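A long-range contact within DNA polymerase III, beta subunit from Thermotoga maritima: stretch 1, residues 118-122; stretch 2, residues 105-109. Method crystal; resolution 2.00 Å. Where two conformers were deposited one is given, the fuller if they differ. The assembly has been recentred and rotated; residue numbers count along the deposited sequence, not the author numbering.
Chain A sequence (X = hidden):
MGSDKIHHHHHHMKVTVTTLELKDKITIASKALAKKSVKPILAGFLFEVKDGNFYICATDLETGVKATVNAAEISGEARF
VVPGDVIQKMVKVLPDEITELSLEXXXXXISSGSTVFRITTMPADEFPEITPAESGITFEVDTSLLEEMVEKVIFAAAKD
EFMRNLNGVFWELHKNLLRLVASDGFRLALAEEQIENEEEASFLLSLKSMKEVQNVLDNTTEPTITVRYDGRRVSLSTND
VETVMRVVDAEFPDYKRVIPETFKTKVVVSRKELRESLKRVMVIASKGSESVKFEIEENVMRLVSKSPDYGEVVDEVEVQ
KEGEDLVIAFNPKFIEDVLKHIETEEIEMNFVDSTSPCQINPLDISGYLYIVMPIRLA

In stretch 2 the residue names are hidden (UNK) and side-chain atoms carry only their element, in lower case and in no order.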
ATOM      1  N   ARG A 118      25.902   4.297  14.980  1.00 48.04           N
ATOM      2  CA  ARG A 118      26.284   5.180  16.066  1.00 49.81           C
ATOM      3  C   ARG A 118      25.186   6.235  16.152  1.00 49.72           C
ATOM      4  O   ARG A 118      24.965   6.973  15.222  1.00 47.96           O
ATOM      5  CB  ARG A 118      27.622   5.825  15.784  1.00 50.80           C
ATOM      6  CG  ARG A 118      28.748   4.875  15.900  1.00 53.59           C
ATOM      7  CD  ARG A 118      30.045   5.600  15.570  0.65 56.97           C
ATOM      8  NE  ARG A 118      31.121   4.773  15.047  0.65 58.23           N
ATOM      9  CZ  ARG A 118      31.074   4.039  13.929  0.65 61.09           C
ATOM     10  NH1 ARG A 118      29.958   3.909  13.189  0.65 62.93           N
ATOM     11  NH2 ARG A 118      32.164   3.386  13.558  0.65 61.61           N
ATOM     12  N   ILE A 119      24.392   6.182  17.224  1.00 50.22           N
ATOM     13  CA  ILE A 119      23.183   7.003  17.326  1.00 49.84           C
ATOM     14  C   ILE A 119      23.385   8.001  18.470  1.00 49.75           C
ATOM     15  O   ILE A 119      23.685   7.618  19.577  1.00 49.71           O
ATOM     16  CB  ILE A 119      21.938   6.103  17.591  1.00 49.87           C
ATOM     17  CG1 ILE A 119      21.828   4.979  16.538  1.00 51.58           C
ATOM     18  CG2 ILE A 119      20.681   6.899  17.600  1.00 52.14           C
ATOM     19  CD1 ILE A 119      21.617   5.472  15.112  1.00 52.03           C
ATOM     20  N   THR A 120      23.254   9.287  18.179  1.00 49.22           N
ATOM     21  CA  THR A 120      23.374  10.336  19.185  1.00 49.14           C
ATOM     22  C   THR A 120      22.271  10.183  20.310  1.00 48.84           C
ATOM     23  O   THR A 120      21.085   9.866  20.078  1.00 48.09           O
ATOM     24  CB  THR A 120      23.472  11.699  18.406  0.50 49.47           C
ATOM     25  OG1 THR A 120      22.778  11.593  17.146  0.50 49.11           O
ATOM     26  CG2 THR A 120      24.899  11.968  18.026  0.50 47.71           C
ATOM     27  N   THR A 121      22.722  10.218  21.549  1.00 48.57           N
ATOM     28  CA  THR A 121      21.789  10.061  22.660  1.00 49.15           C
ATOM     29  C   THR A 121      21.270  11.412  23.105  1.00 50.13           C
ATOM     30  O   THR A 121      21.940  12.429  22.889  1.00 47.92           O
ATOM     31  CB  THR A 121      22.474   9.365  23.860  1.00 49.14           C
ATOM     32  OG1 THR A 121      23.546  10.196  24.339  1.00 47.98           O
ATOM     33  CG2 THR A 121      23.014   8.039  23.425  1.00 48.38           C
ATOM     34  N   MET A 122      20.129  11.398  23.781  1.00 51.55           N
ATOM     35  CA  MET A 122      19.537  12.564  24.468  1.00 53.62           C
ATOM     36  C   MET A 122      19.476  12.361  26.004  1.00 52.49           C
ATOM     37  O   MET A 122      19.507  11.224  26.509  1.00 51.62           O
ATOM     38  CB  MET A 122      18.083  12.739  24.025  1.00 54.35           C
ATOM     39  CG  MET A 122      17.830  13.460  22.702  1.00 57.72           C
ATOM     40  SD  MET A 122      16.137  13.081  22.100  1.00 61.14           S
ATOM     41  CE  MET A 122      16.603  11.571  21.280  1.00 54.37           C
ATOM     42  N   UNK A 105      31.883   8.202  23.291  1.00 57.34           N
ATOM     43  CA  UNK A 105      31.511   9.618  23.372  1.00 57.30           C
ATOM     44  C   UNK A 105      30.075   9.722  23.879  1.00 56.65           C
ATOM     45  O   UNK A 105      29.712   9.028  24.819  1.00 56.67           O
ATOM     46  N   UNK A 106      29.270  10.562  23.223  1.00 56.75           N
ATOM     47  CA  UNK A 106      27.833  10.790  23.539  1.00 56.10           C
ATOM     48  C   UNK A 106      26.913   9.957  22.633  1.00 55.29           C
ATOM     49  O   UNK A 106      25.745  10.274  22.456  1.00 54.17           O
ATOM     50  o   UNK A 106      28.691  14.376  23.623  1.00 65.75           O
ATOM     51  c   UNK A 106      27.482  12.275  23.325  1.00 57.80           C
ATOM     52  c   UNK A 106      28.401  13.247  24.122  1.00 60.23           C
ATOM     53  o   UNK A 106      28.822  12.885  25.256  1.00 64.35           O
ATOM     54  N   UNK A 107      27.473   8.917  22.025  1.00 53.58           N
ATOM     55  CA  UNK A 107      26.755   8.085  21.066  1.00 52.09           C
ATOM     56  C   UNK A 107      26.499   6.707  21.654  1.00 50.15           C
ATOM     57  O   UNK A 107      27.362   6.177  22.373  1.00 49.93           O
ATOM     58  c   UNK A 107      27.617   7.951  19.805  1.00 52.21           C
ATOM     59  N   UNK A 108      25.333   6.131  21.346  1.00 48.12           N
ATOM     60  CA  UNK A 108      25.095   4.713  21.488  1.00 47.46           C
ATOM     61  C   UNK A 108      25.666   4.010  20.259  1.00 47.19           C
ATOM     62  O   UNK A 108      25.326   4.368  19.122  1.00 48.08           O
ATOM     63  c   UNK A 108      21.593   2.781  21.473  1.00 48.36           C
ATOM     64  c   UNK A 108      23.582   4.413  21.582  1.00 46.28           C
ATOM     65  c   UNK A 108      23.152   2.934  21.660  1.00 48.36           C
ATOM     66  c   UNK A 108      23.561   2.287  23.003  1.00 48.23           C
ATOM     67  N   UNK A 109      26.519   3.020  20.486  1.00 47.15           N
ATOM     68  CA  UNK A 109      27.108   2.245  19.422  1.00 47.13           C
ATOM     69  C   UNK A 109      26.405   0.893  19.420  1.00 47.54           C
ATOM     70  O   UNK A 109      26.338   0.208  20.440  1.00 48.19           O
ATOM     71  c   UNK A 109      29.140   1.213  18.404  1.00 48.68           C
ATOM     72  c   UNK A 109      29.338   3.361  19.704  1.00 46.39           C
ATOM     73  c   UNK A 109      28.619   2.048  19.574  1.00 47.30           C
TER

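Position 105 has four backbone atoms and no side-chain atom. Its positive phi, 60°, by itself favours a residue without a CB, and nothing of stretch 1 comes near. The residue is Gly 105.

Position 106 carries two carbons and two oxygens, with both oxygens on the second carbon: a short carboxylate. The CA-to-CB bond points sideways, the end of the side chain leads away from stretch 1, and the nearest approach of the side chain is CB to Thr 121 OG1, 4.6 Å. This is Asp 106, with chi1 in the m well at -55°. Its backbone makes the contact: O accepts from Thr 121 N at 3.2 Å, with an N-H...O angle of 167°, and also from Thr 121 OG1 at 2.9 Å.

Position 107 has a single side-chain carbon, CB, lying 4.0 Å from Ile 119 O, and a lone CB identifies Ala 107. It forms a non-hydrogen-bonded antiparallel pair with Thr 120, CA to CA 4.5 Å, and the two side chains share a face of the sheet. Ala 107 CA also lies 3.4 Å from Ile 119 O, a CA-H...O contact with an angle of 130° at the hydrogen.

Position 108 shows four carbons, forked at the second. Its CB lies 4.1 Å from Thr 121 CG2. A fork one carbon beyond CB specifies Leu 108; chi1 is t and chi2 is p. Its backbone is paired in both directions with Ile 119: Leu 108 N donates to Ile 119 O at 2.8 Å (151°), and Ile 119 N donates to Leu 108 O at 2.8 Å (169°).

Position 109 has three carbons, the first carrying the other two, one of which lies 4.1 Å from Arg 118 CG. Branching at CB without any oxygen gives Val 109, chi1 180°. The carbon near Arg 118 is CG2, and this is a packing contact between side chains on the same face as Ala 107 and Thr 120.

The contact is therefore an antiparallel pairing, with strand directions 153° apart and 321 Å² buried in total. The reciprocal bonds of Leu 108 and Ile 119 fix the register, leaving the pairs on either side, Arg 118 with Val 109 and Thr 120 with Ala 107, without direct hydrogen bonds. Arg 118 CA adds a CA-H...O contact to Leu 108 O at 3.3 Å. Beyond the strand, Thr 121 extends the connection: its N and OG1 converge on one carbonyl, while its CG2 rests 3.7 Å from Leu 108 N.

Stretch 2 (105-109) GDALV
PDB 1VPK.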